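Local coordinates for Hut operon positive regulatory protein (Bacillus subtilis, PDB 4H4L) that binds regulatory sequences on the hut mRNA in the presence of histidine, suppressing transcription termination and so switching on the operon for histidine utilization, at the interface of chains A and B and the interface of chains A and C. Residues are numbered along the deposited sequence; one frame, centred on the assembly and turned at random. Chains: chain A/B/C, Hut operon positive regulatory protein.

Contact 1: the interface of chains A and B. Residues chain A 84, 89-92; chain B 90, 92, 96.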
ATOM      1  N   HIS A  84      -7.080  -8.889  -0.416  1.00 36.85           N
ATOM      2  CA  HIS A  84      -5.787  -8.464  -0.966  1.00 39.22           C
ATOM      3  C   HIS A  84      -5.483  -9.208  -2.238  1.00 39.57           C
ATOM      4  O   HIS A  84      -4.946  -8.629  -3.166  1.00 36.92           O
ATOM      5  CB  HIS A  84      -4.634  -8.595   0.009  1.00 38.39           C
ATOM      6  CG  HIS A  84      -4.364  -7.348   0.807  1.00 39.02           C
ATOM      7  ND1 HIS A  84      -4.764  -7.210   2.105  1.00 40.17           N
ATOM      8  CD2 HIS A  84      -3.706  -6.154   0.465  1.00 41.58           C
ATOM      9  CE1 HIS A  84      -4.381  -5.986   2.575  1.00 39.36           C
ATOM     10  NE2 HIS A  84      -3.723  -5.342   1.574  1.00 39.01           N
ATOM     11  N   GLY A  89      -3.317  -4.436  -4.436  1.00 42.53           N
ATOM     12  CA  GLY A  89      -2.612  -3.183  -4.168  1.00 37.34           C
ATOM     13  C   GLY A  89      -3.464  -2.068  -3.631  1.00 37.45           C
ATOM     14  O   GLY A  89      -3.081  -1.370  -2.707  1.00 41.84           O
ATOM     15  N   GLU A  90      -4.623  -1.870  -4.226  1.00 40.16           N
ATOM     16  CA  GLU A  90      -5.590  -0.933  -3.695  1.00 40.57           C
ATOM     17  C   GLU A  90      -6.832  -1.756  -3.516  1.00 39.48           C
ATOM     18  O   GLU A  90      -7.295  -2.402  -4.465  1.00 38.58           O
ATOM     19  CB  GLU A  90      -5.851   0.223  -4.670  1.00 42.04           C
ATOM     20  CG  GLU A  90      -4.619   1.090  -4.963  1.00 53.09           C
ATOM     21  CD  GLU A  90      -4.048   1.859  -3.751  1.00 60.62           C
ATOM     22  OE1 GLU A  90      -4.821   2.288  -2.843  1.00 57.23           O
ATOM     23  OE2 GLU A  90      -2.796   2.044  -3.712  1.00 62.95           O
ATOM     24  N   MET A  91      -7.364  -1.731  -2.301  1.00 38.89           N
ATOM     25  CA  MET A  91      -8.514  -2.544  -1.947  1.00 42.82           C
ATOM     26  C   MET A  91      -9.739  -1.698  -2.185  1.00 43.30           C
ATOM     27  O   MET A  91     -10.442  -1.324  -1.240  1.00 44.87           O
ATOM     28  CB  MET A  91      -8.430  -3.005  -0.491  1.00 44.05           C
ATOM     29  CG  MET A  91      -9.219  -4.273  -0.220  1.00 48.79           C
ATOM     30  SD  MET A  91      -9.027  -4.886   1.480  1.00 53.87           S
ATOM     31  CE  MET A  91      -7.347  -5.496   1.391  1.00 52.77           C
ATOM     32  N   LEU A  92      -9.964  -1.407  -3.471  1.00 39.78           N
ATOM     33  CA  LEU A  92     -11.031  -0.556  -3.954  1.00 36.61           C
ATOM     34  C   LEU A  92     -11.594  -1.175  -5.210  1.00 37.54           C
ATOM     35  O   LEU A  92     -10.848  -1.705  -6.027  1.00 35.63           O
ATOM     36  CB  LEU A  92     -10.486   0.818  -4.333  1.00 38.40           C
ATOM     37  CG  LEU A  92      -9.785   1.625  -3.245  1.00 39.12           C
ATOM     38  CD1 LEU A  92      -8.755   2.539  -3.885  1.00 41.01           C
ATOM     39  CD2 LEU A  92     -10.809   2.415  -2.457  1.00 38.96           C
TER
ATOM     40  N   GLU B  90      -4.929   0.250   4.677  1.00 42.03           N
ATOM     41  CA  GLU B  90      -5.841   0.766   3.683  1.00 41.71           C
ATOM     42  C   GLU B  90      -6.538   1.858   4.413  1.00 39.88           C
ATOM     43  O   GLU B  90      -7.079   1.638   5.502  1.00 46.32           O
ATOM     44  CB  GLU B  90      -6.802  -0.315   3.207  1.00 51.33           C
ATOM     45  CG  GLU B  90      -6.150  -1.396   2.324  1.00 62.89           C
ATOM     46  CD  GLU B  90      -5.718  -0.912   0.915  1.00 70.24           C
ATOM     47  OE1 GLU B  90      -6.222   0.130   0.382  1.00 59.12           O
ATOM     48  OE2 GLU B  90      -4.859  -1.615   0.324  1.00 71.05           O
ATOM     49  N   LEU B  92      -9.168   3.379   4.551  1.00 36.88           N
ATOM     50  CA  LEU B  92     -10.581   3.344   4.311  1.00 35.35           C
ATOM     51  C   LEU B  92     -11.335   2.980   5.582  1.00 34.86           C
ATOM     52  O   LEU B  92     -10.885   2.136   6.349  1.00 30.47           O
ATOM     53  CB  LEU B  92     -10.863   2.274   3.285  1.00 38.69           C
ATOM     54  CG  LEU B  92     -10.239   2.537   1.920  1.00 38.33           C
ATOM     55  CD1 LEU B  92     -10.070   1.208   1.205  1.00 32.98           C
ATOM     56  CD2 LEU B  92     -11.125   3.517   1.162  1.00 36.93           C
ATOM     57  N   LEU B  96     -14.656  -0.179   3.656  1.00 39.69           N
ATOM     58  CA  LEU B  96     -14.269  -1.520   4.155  1.00 38.18           C
ATOM     59  C   LEU B  96     -15.054  -1.917   5.377  1.00 39.46           C
ATOM     60  O   LEU B  96     -14.590  -2.744   6.154  1.00 44.55           O
ATOM     61  CB  LEU B  96     -12.777  -1.637   4.484  1.00 36.36           C
ATOM     62  CG  LEU B  96     -11.736  -1.499   3.372  1.00 37.09           C
ATOM     63  CD1 LEU B  96     -10.343  -1.539   3.986  1.00 34.85           C
ATOM     64  CD2 LEU B  96     -11.898  -2.579   2.282  1.00 36.79           C
TER
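A:Met91 and B:Glu90 meet where the loops that follow helix 70-87 in two chains of the HutP homohexamer come together, both in extended backbone conformations around residues 90 and 92, while A:Gly89, with a positive phi of 120°, turns the chain A loop out of its helix. This patch of the subunit interface probably helps hold the two chains together. The carboxylate of B:Glu90 reaches across to the start of A:Met91. Its OE1 takes a weak hydrogen bond from the backbone N of A:Met91, long at 3.5 Å but nearly straight, 170° at the hydrogen. Carbon packing reinforces it, CB of A:Met91 resting 3.7 Å from CD of B:Glu90. The glutamate chain gets there by bending at chi2 (-70°). Around the carboxylate lie unlike neighbours: NE2 of the A:His84 imidazole is 4.1 Å from OE2 of B:Glu90 and, if protonated, might ease its charge, whereas OE1 of A:Glu90 stands 4.1 Å from OE1 of B:Glu90, two like groups that probably repel mildly. An alanine in place of B:Glu90 would probably leave the A:Met91 amide without its partner across the interface and open a gap beside the methionine CB. Farther along, A:Met91 runs at about a right angle to B:Leu96, its sulfur SD 3.8 Å from CD2 of that leucine. The A:Leu92 and B:Leu92 side chains cross obliquely, with their CD2 methyls 3.8 Å apart. The other B:Leu92 methyl, CD1, faces the carbonyl oxygen of A:Met91.

Contact 2: the interface of chains A and C. Residues chain A 112, 117, 120, 147; chain C 69-70, 73.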
ATOM      1  N   TYR A 112      -3.646 -28.258  12.017  1.00 96.62           N
ATOM      2  CA  TYR A 112      -2.288 -28.493  12.530  1.00 93.68           C
ATOM      3  C   TYR A 112      -2.178 -29.807  13.305  1.00100.78           C
ATOM      4  O   TYR A 112      -3.201 -30.446  13.568  1.00107.95           O
ATOM      5  CB  TYR A 112      -1.853 -27.334  13.426  1.00 93.05           C
ATOM      6  CG  TYR A 112      -1.758 -26.023  12.698  1.00 99.18           C
ATOM      7  CD1 TYR A 112      -2.852 -25.165  12.634  1.00101.34           C
ATOM      8  CD2 TYR A 112      -0.577 -25.639  12.061  1.00103.41           C
ATOM      9  CE1 TYR A 112      -2.775 -23.955  11.965  1.00103.48           C
ATOM     10  CE2 TYR A 112      -0.492 -24.434  11.381  1.00106.48           C
ATOM     11  CZ  TYR A 112      -1.595 -23.594  11.339  1.00103.92           C
ATOM     12  OH  TYR A 112      -1.536 -22.391  10.673  1.00 95.66           O
ATOM     13  N   GLU A 117      -3.685 -26.156  19.096  1.00 79.04           N
ATOM     14  CA  GLU A 117      -3.684 -25.087  18.097  1.00 81.59           C
ATOM     15  C   GLU A 117      -5.055 -24.434  17.903  1.00 77.15           C
ATOM     16  O   GLU A 117      -5.148 -23.326  17.393  1.00 81.98           O
ATOM     17  CB  GLU A 117      -3.170 -25.624  16.756  1.00 83.32           C
ATOM     18  CG  GLU A 117      -2.236 -24.666  16.030  1.00 79.14           C
ATOM     19  CD  GLU A 117      -0.863 -24.592  16.671  1.00 74.18           C
ATOM     20  OE1 GLU A 117       0.076 -25.212  16.119  1.00 70.31           O
ATOM     21  OE2 GLU A 117      -0.730 -23.927  17.729  1.00 75.24           O
ATOM     22  N   TRP A 120      -8.897 -22.455  13.283  1.00 59.26           N
ATOM     23  CA  TRP A 120      -8.389 -21.430  12.363  1.00 57.99           C
ATOM     24  C   TRP A 120      -9.454 -21.220  11.333  1.00 58.03           C
ATOM     25  O   TRP A 120     -10.340 -22.067  11.190  1.00 59.19           O
ATOM     26  CB  TRP A 120      -7.079 -21.884  11.707  1.00 57.27           C
ATOM     27  CG  TRP A 120      -5.920 -21.805  12.672  1.00 62.05           C
ATOM     28  CD1 TRP A 120      -5.774 -22.490  13.870  1.00 64.94           C
ATOM     29  CD2 TRP A 120      -4.723 -20.950  12.584  1.00 65.30           C
ATOM     30  NE1 TRP A 120      -4.615 -22.133  14.508  1.00 68.40           N
ATOM     31  CE2 TRP A 120      -3.937 -21.220  13.797  1.00 67.57           C
ATOM     32  CE3 TRP A 120      -4.242 -20.025  11.664  1.00 62.26           C
ATOM     33  CZ2 TRP A 120      -2.730 -20.588  14.048  1.00 67.54           C
ATOM     34  CZ3 TRP A 120      -3.025 -19.398  11.930  1.00 61.17           C
ATOM     35  CH2 TRP A 120      -2.287 -19.671  13.094  1.00 64.06           C
ATOM     36  N   HIS A 147      -6.331 -17.270  12.669  1.00 50.46           N
ATOM     37  CA  HIS A 147      -6.739 -18.061  13.820  1.00 57.70           C
ATOM     38  C   HIS A 147      -8.074 -17.566  14.356  1.00 62.12           C
ATOM     39  O   HIS A 147      -8.416 -16.392  14.188  1.00 62.10           O
ATOM     40  CB  HIS A 147      -5.643 -18.028  14.901  1.00 53.70           C
ATOM     41  CG  HIS A 147      -5.313 -16.641  15.413  1.00 51.50           C
ATOM     42  ND1 HIS A 147      -4.552 -15.774  14.718  1.00 51.69           N
ATOM     43  CD2 HIS A 147      -5.650 -15.998  16.605  1.00 50.73           C
ATOM     44  CE1 HIS A 147      -4.394 -14.636  15.436  1.00 49.25           C
ATOM     45  NE2 HIS A 147      -5.070 -14.774  16.587  1.00 50.28           N
TER
ATOM     46  N   TYR C  69       2.033 -22.268  17.007  1.00 87.54           N
ATOM     47  CA  TYR C  69       1.979 -21.213  16.024  1.00 80.75           C
ATOM     48  C   TYR C  69       0.960 -20.174  16.450  1.00 84.19           C
ATOM     49  O   TYR C  69       1.212 -18.973  16.327  1.00 82.21           O
ATOM     50  CB  TYR C  69       1.565 -21.844  14.700  1.00 74.74           C
ATOM     51  CG  TYR C  69       1.633 -20.958  13.484  1.00 71.49           C
ATOM     52  CD1 TYR C  69       2.438 -19.824  13.453  1.00 67.35           C
ATOM     53  CD2 TYR C  69       0.922 -21.293  12.340  1.00 68.43           C
ATOM     54  CE1 TYR C  69       2.515 -19.036  12.325  1.00 63.00           C
ATOM     55  CE2 TYR C  69       0.984 -20.507  11.216  1.00 64.24           C
ATOM     56  CZ  TYR C  69       1.789 -19.383  11.205  1.00 63.15           C
ATOM     57  OH  TYR C  69       1.848 -18.618  10.064  1.00 56.39           O
ATOM     58  N   ARG C  70      -0.184 -20.671  16.943  1.00 82.83           N
ATOM     59  CA  ARG C  70      -1.352 -19.886  17.358  1.00 74.82           C
ATOM     60  C   ARG C  70      -0.987 -18.546  17.977  1.00 75.29           C
ATOM     61  O   ARG C  70      -1.299 -17.481  17.422  1.00 76.92           O
ATOM     62  CB  ARG C  70      -2.251 -20.704  18.314  1.00 77.78           C
ATOM     63  CG  ARG C  70      -3.112 -19.871  19.269  1.00 74.96           C
ATOM     64  CD  ARG C  70      -4.368 -20.590  19.747  1.00 72.03           C
ATOM     65  NE  ARG C  70      -5.462 -19.632  19.907  1.00 71.63           N
ATOM     66  CZ  ARG C  70      -6.503 -19.524  19.077  1.00 75.86           C
ATOM     67  NH1 ARG C  70      -6.618 -20.349  18.022  1.00 65.57           N
ATOM     68  NH2 ARG C  70      -7.437 -18.592  19.304  1.00 68.81           N
ATOM     69  N   HIS C  73       1.307 -16.374  15.674  1.00 64.38           N
ATOM     70  CA  HIS C  73       0.588 -15.777  14.563  1.00 62.66           C
ATOM     71  C   HIS C  73      -0.134 -14.551  15.013  1.00 65.06           C
ATOM     72  O   HIS C  73      -0.259 -13.613  14.244  1.00 72.45           O
ATOM     73  CB  HIS C  73      -0.396 -16.786  14.012  1.00 69.30           C
ATOM     74  CG  HIS C  73      -1.063 -16.370  12.724  1.00 69.33           C
ATOM     75  ND1 HIS C  73      -2.288 -15.826  12.690  1.00 65.28           N
ATOM     76  CD2 HIS C  73      -0.647 -16.485  11.402  1.00 67.91           C
ATOM     77  CE1 HIS C  73      -2.636 -15.593  11.417  1.00 64.31           C
ATOM     78  NE2 HIS C  73      -1.636 -16.003  10.630  1.00 64.60           N
TER
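The indole of A:Trp120 presses its outer rim onto the C:His73 imidazole, placing CZ3 over the centre of that ring, 3.6 Å above its plane; the two planes stand 60° apart, edge to face. Within chain A the indole is sandwiched, with CE1 of A:Tyr112 over one face and CB of A:His147 over the other. From chain C, the backbone N of C:Arg70 lies at its edge, in plane. A:Tyr112 reaches the edge of C:Tyr69, its CZ 3.6 Å from CD2 of that ring. The imidazoles of A:His147 and C:His73 are almost perpendicular, 89° apart, and are joined by a hydrogen bond from C:His73 ND1 to A:His147 ND1 of 3.0 Å. The acceptor lies in the plane of the C:His73 ring; CG of A:His147 sits between its backbone N and carbonyl carbon (chi1 60°), turning the ring toward this partner. At the start of helix 70-87 of chain C, OE2 of the A:Glu117 carboxylate accepts weak bonds from the backbone N of C:Tyr69 at 3.3 Å and of C:Arg70 at 3.4 Å. The backbone O of A:Glu117 accepts a hydrogen bond from the indole NE1 of A:Trp120 at 3.2 Å, and a weak one from the guanidinium NH1 of C:Arg70 at 3.4 Å. C:Tyr69 and C:His73 belong to a histidine pocket of HutP, and C:His73 binds zinc; this two-fold subunit contact probably helps orient the metal-binding imidazole.

Contact 3: the interface of chains A and B. Residues chain A 47-48, 51, 76, 80, 91; chain B 92, 95-96, 98.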
ATOM      1  N   ALA A  47     -16.524  -2.992  -1.774  1.00 40.82           N
ATOM      2  CA  ALA A  47     -15.898  -3.973  -0.898  1.00 42.31           C
ATOM      3  C   ALA A  47     -16.709  -4.297   0.389  1.00 43.09           C
ATOM      4  O   ALA A  47     -16.710  -5.435   0.872  1.00 40.80           O
ATOM      5  CB  ALA A  47     -14.500  -3.501  -0.538  1.00 39.84           C
ATOM      6  N   HIS A  48     -17.389  -3.290   0.934  1.00 46.09           N
ATOM      7  CA  HIS A  48     -18.113  -3.435   2.191  1.00 49.65           C
ATOM      8  C   HIS A  48     -19.254  -4.393   2.079  1.00 52.44           C
ATOM      9  O   HIS A  48     -19.503  -5.157   3.014  1.00 54.81           O
ATOM     10  CB  HIS A  48     -18.484  -2.081   2.840  1.00 52.23           C
ATOM     11  CG  HIS A  48     -19.503  -1.260   2.081  1.00 59.20           C
ATOM     12  ND1 HIS A  48     -20.745  -1.011   2.571  1.00 65.96           N
ATOM     13  CD2 HIS A  48     -19.420  -0.583   0.857  1.00 60.73           C
ATOM     14  CE1 HIS A  48     -21.435  -0.243   1.690  1.00 66.39           C
ATOM     15  NE2 HIS A  48     -20.626   0.017   0.639  1.00 63.73           N
ATOM     16  N   ILE A  51     -17.664  -7.878   2.322  1.00 43.54           N
ATOM     17  CA  ILE A  51     -17.371  -8.201   3.714  1.00 38.56           C
ATOM     18  C   ILE A  51     -18.666  -8.578   4.476  1.00 38.65           C
ATOM     19  O   ILE A  51     -18.688  -9.556   5.231  1.00 40.45           O
ATOM     20  CB  ILE A  51     -16.621  -7.004   4.380  1.00 34.01           C
ATOM     21  CG1 ILE A  51     -15.299  -6.745   3.650  1.00 30.76           C
ATOM     22  CG2 ILE A  51     -16.425  -7.214   5.880  1.00 28.11           C
ATOM     23  CD1 ILE A  51     -14.665  -5.422   3.993  1.00 29.15           C
ATOM     24  N   TYR A  76     -13.265 -10.733  10.219  1.00 35.58           N
ATOM     25  CA  TYR A  76     -13.089  -9.476   9.555  1.00 37.28           C
ATOM     26  C   TYR A  76     -11.728  -9.523   8.895  1.00 43.75           C
ATOM     27  O   TYR A  76     -11.603  -9.372   7.663  1.00 47.48           O
ATOM     28  CB  TYR A  76     -13.196  -8.298  10.487  1.00 37.15           C
ATOM     29  CG  TYR A  76     -13.006  -7.003   9.747  1.00 40.84           C
ATOM     30  CD1 TYR A  76     -14.010  -6.497   8.882  1.00 41.02           C
ATOM     31  CD2 TYR A  76     -11.809  -6.277   9.881  1.00 38.56           C
ATOM     32  CE1 TYR A  76     -13.800  -5.305   8.180  1.00 41.32           C
ATOM     33  CE2 TYR A  76     -11.606  -5.095   9.202  1.00 34.91           C
ATOM     34  CZ  TYR A  76     -12.584  -4.622   8.359  1.00 38.72           C
ATOM     35  OH  TYR A  76     -12.332  -3.455   7.701  1.00 46.96           O
ATOM     36  N   MET A  80     -10.137  -9.400   4.969  1.00 40.33           N
ATOM     37  CA  MET A  80      -9.223  -8.347   4.452  1.00 44.20           C
ATOM     38  C   MET A  80      -8.148  -9.042   3.685  1.00 43.06           C
ATOM     39  O   MET A  80      -7.848  -8.692   2.539  1.00 46.61           O
ATOM     40  CB  MET A  80      -8.476  -7.571   5.537  1.00 48.39           C
ATOM     41  CG  MET A  80      -9.289  -6.613   6.361  1.00 55.18           C
ATOM     42  SD  MET A  80      -9.288  -5.012   5.580  1.00 66.54           S
ATOM     43  CE  MET A  80     -10.813  -5.216   4.649  1.00 54.08           C
ATOM     44  N   MET A  91      -7.364  -1.731  -2.301  1.00 38.89           N
ATOM     45  CA  MET A  91      -8.514  -2.544  -1.947  1.00 42.82           C
ATOM     46  C   MET A  91      -9.739  -1.698  -2.185  1.00 43.30           C
ATOM     47  O   MET A  91     -10.442  -1.324  -1.240  1.00 44.87           O
ATOM     48  CB  MET A  91      -8.430  -3.005  -0.491  1.00 44.05           C
ATOM     49  CG  MET A  91      -9.219  -4.273  -0.220  1.00 48.79           C
ATOM     50  SD  MET A  91      -9.027  -4.886   1.480  1.00 53.87           S
ATOM     51  CE  MET A  91      -7.347  -5.496   1.391  1.00 52.77           C
TER
ATOM     52  N   LEU B  92      -9.168   3.379   4.551  1.00 36.88           N
ATOM     53  CA  LEU B  92     -10.581   3.344   4.311  1.00 35.35           C
ATOM     54  C   LEU B  92     -11.335   2.980   5.582  1.00 34.86           C
ATOM     55  O   LEU B  92     -10.885   2.136   6.349  1.00 30.47           O
ATOM     56  CB  LEU B  92     -10.863   2.274   3.285  1.00 38.69           C
ATOM     57  CG  LEU B  92     -10.239   2.537   1.920  1.00 38.33           C
ATOM     58  CD1 LEU B  92     -10.070   1.208   1.205  1.00 32.98           C
ATOM     59  CD2 LEU B  92     -11.125   3.517   1.162  1.00 36.93           C
ATOM     60  N   SER B  95     -16.041   2.142   3.454  1.00 35.82           N
ATOM     61  CA  SER B  95     -15.956   1.337   2.237  1.00 39.68           C
ATOM     62  C   SER B  95     -15.300  -0.035   2.495  1.00 40.24           C
ATOM     63  O   SER B  95     -15.430  -0.963   1.672  1.00 41.21           O
ATOM     64  CB  SER B  95     -15.284   2.102   1.092  1.00 37.24           C
ATOM     65  OG  SER B  95     -13.889   1.882   1.118  1.00 44.55           O
ATOM     66  N   LEU B  96     -14.656  -0.179   3.656  1.00 39.69           N
ATOM     67  CA  LEU B  96     -14.269  -1.520   4.155  1.00 38.18           C
ATOM     68  C   LEU B  96     -15.054  -1.917   5.377  1.00 39.46           C
ATOM     69  O   LEU B  96     -14.590  -2.744   6.154  1.00 44.55           O
ATOM     70  CB  LEU B  96     -12.777  -1.637   4.484  1.00 36.36           C
ATOM     71  CG  LEU B  96     -11.736  -1.499   3.372  1.00 37.09           C
ATOM     72  CD1 LEU B  96     -10.343  -1.539   3.986  1.00 34.85           C
ATOM     73  CD2 LEU B  96     -11.898  -2.579   2.282  1.00 36.79           C
ATOM     74  N   ARG B  98     -16.045  -0.473   8.287  1.00 36.58           N
ATOM     75  CA  ARG B  98     -15.585  -0.171   9.627  1.00 38.12           C
ATOM     76  C   ARG B  98     -15.736   1.304   9.894  1.00 39.03           C
ATOM     77  O   ARG B  98     -15.918   2.095   8.963  1.00 40.03           O
ATOM     78  CB  ARG B  98     -14.139  -0.639   9.856  1.00 42.63           C
ATOM     79  CG  ARG B  98     -13.061   0.243   9.258  1.00 41.67           C
ATOM     80  CD  ARG B  98     -11.743  -0.502   9.268  1.00 39.41           C
ATOM     81  NE  ARG B  98     -10.810   0.178   8.393  1.00 40.20           N
ATOM     82  CZ  ARG B  98      -9.523  -0.097   8.268  1.00 40.89           C
ATOM     83  NH1 ARG B  98      -8.942  -1.054   8.996  1.00 41.62           N
ATOM     84  NH2 ARG B  98      -8.816   0.615   7.411  1.00 41.96           N
TER
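The phenol OH of A:Tyr76 donates a hydrogen bond of 2.8 Å to the backbone O of B:Leu96, which lies at the edge of the tyrosine ring and in its plane; the donor is tilted 27° from the carbonyl plane. In this A–B subunit contact of the HutP homohexamer, residues of two histidine pockets meet, A:Tyr76 from one and B:Arg98 from the other, which might couple the sites. With CG anti to its backbone N (chi1 -180°), A:Tyr76 extends from helix 70-87 to meet that oxygen, and CD of B:Arg98 passes 3.4 Å from its OH, the two side chains crossing at about a right angle. Behind this, NE and NH2 of B:Arg98 grip B:Leu92 O side-on, each at 2.8 Å, with the oxygen in the guanidinium plane and both donors in the carbonyl plane, which probably limits rotation of the guanidinium. At the start of helix 47-60, the backbone N of A:His48 hydrogen-bonds to B:Ser95 O at 3.1 Å. The B:Leu96 side chain points among apolar groups of chain A: the terminal methyl CE of A:Met80 lies 3.7 Å from its CD2, while CB of A:Ala47 is 3.9 Å from CD2. CD1 of A:Ile51, an engineered residue replacing valine, borders the B:Leu96 backbone.

Contact 1 and contact 3 are neighbouring patches of one A–B interface, their C-alpha centres about 7 Å apart, and they share A:Met91, B:Leu92 and B:Leu96. Contact 2 joins chain A to chain C, about 26 Å from contact 1 and 24 Å from contact 3, again between C-alpha centres. Helix 70-87 recurs in all three, giving A:His84 to contact 1, C:Arg70 and C:His73 to contact 2, and A:Tyr76 and A:Met80 to contact 3. Because that helix also carries histidine and zinc ligands, ligand binding could be felt at the A–B and A–C interfaces of the homohexamer.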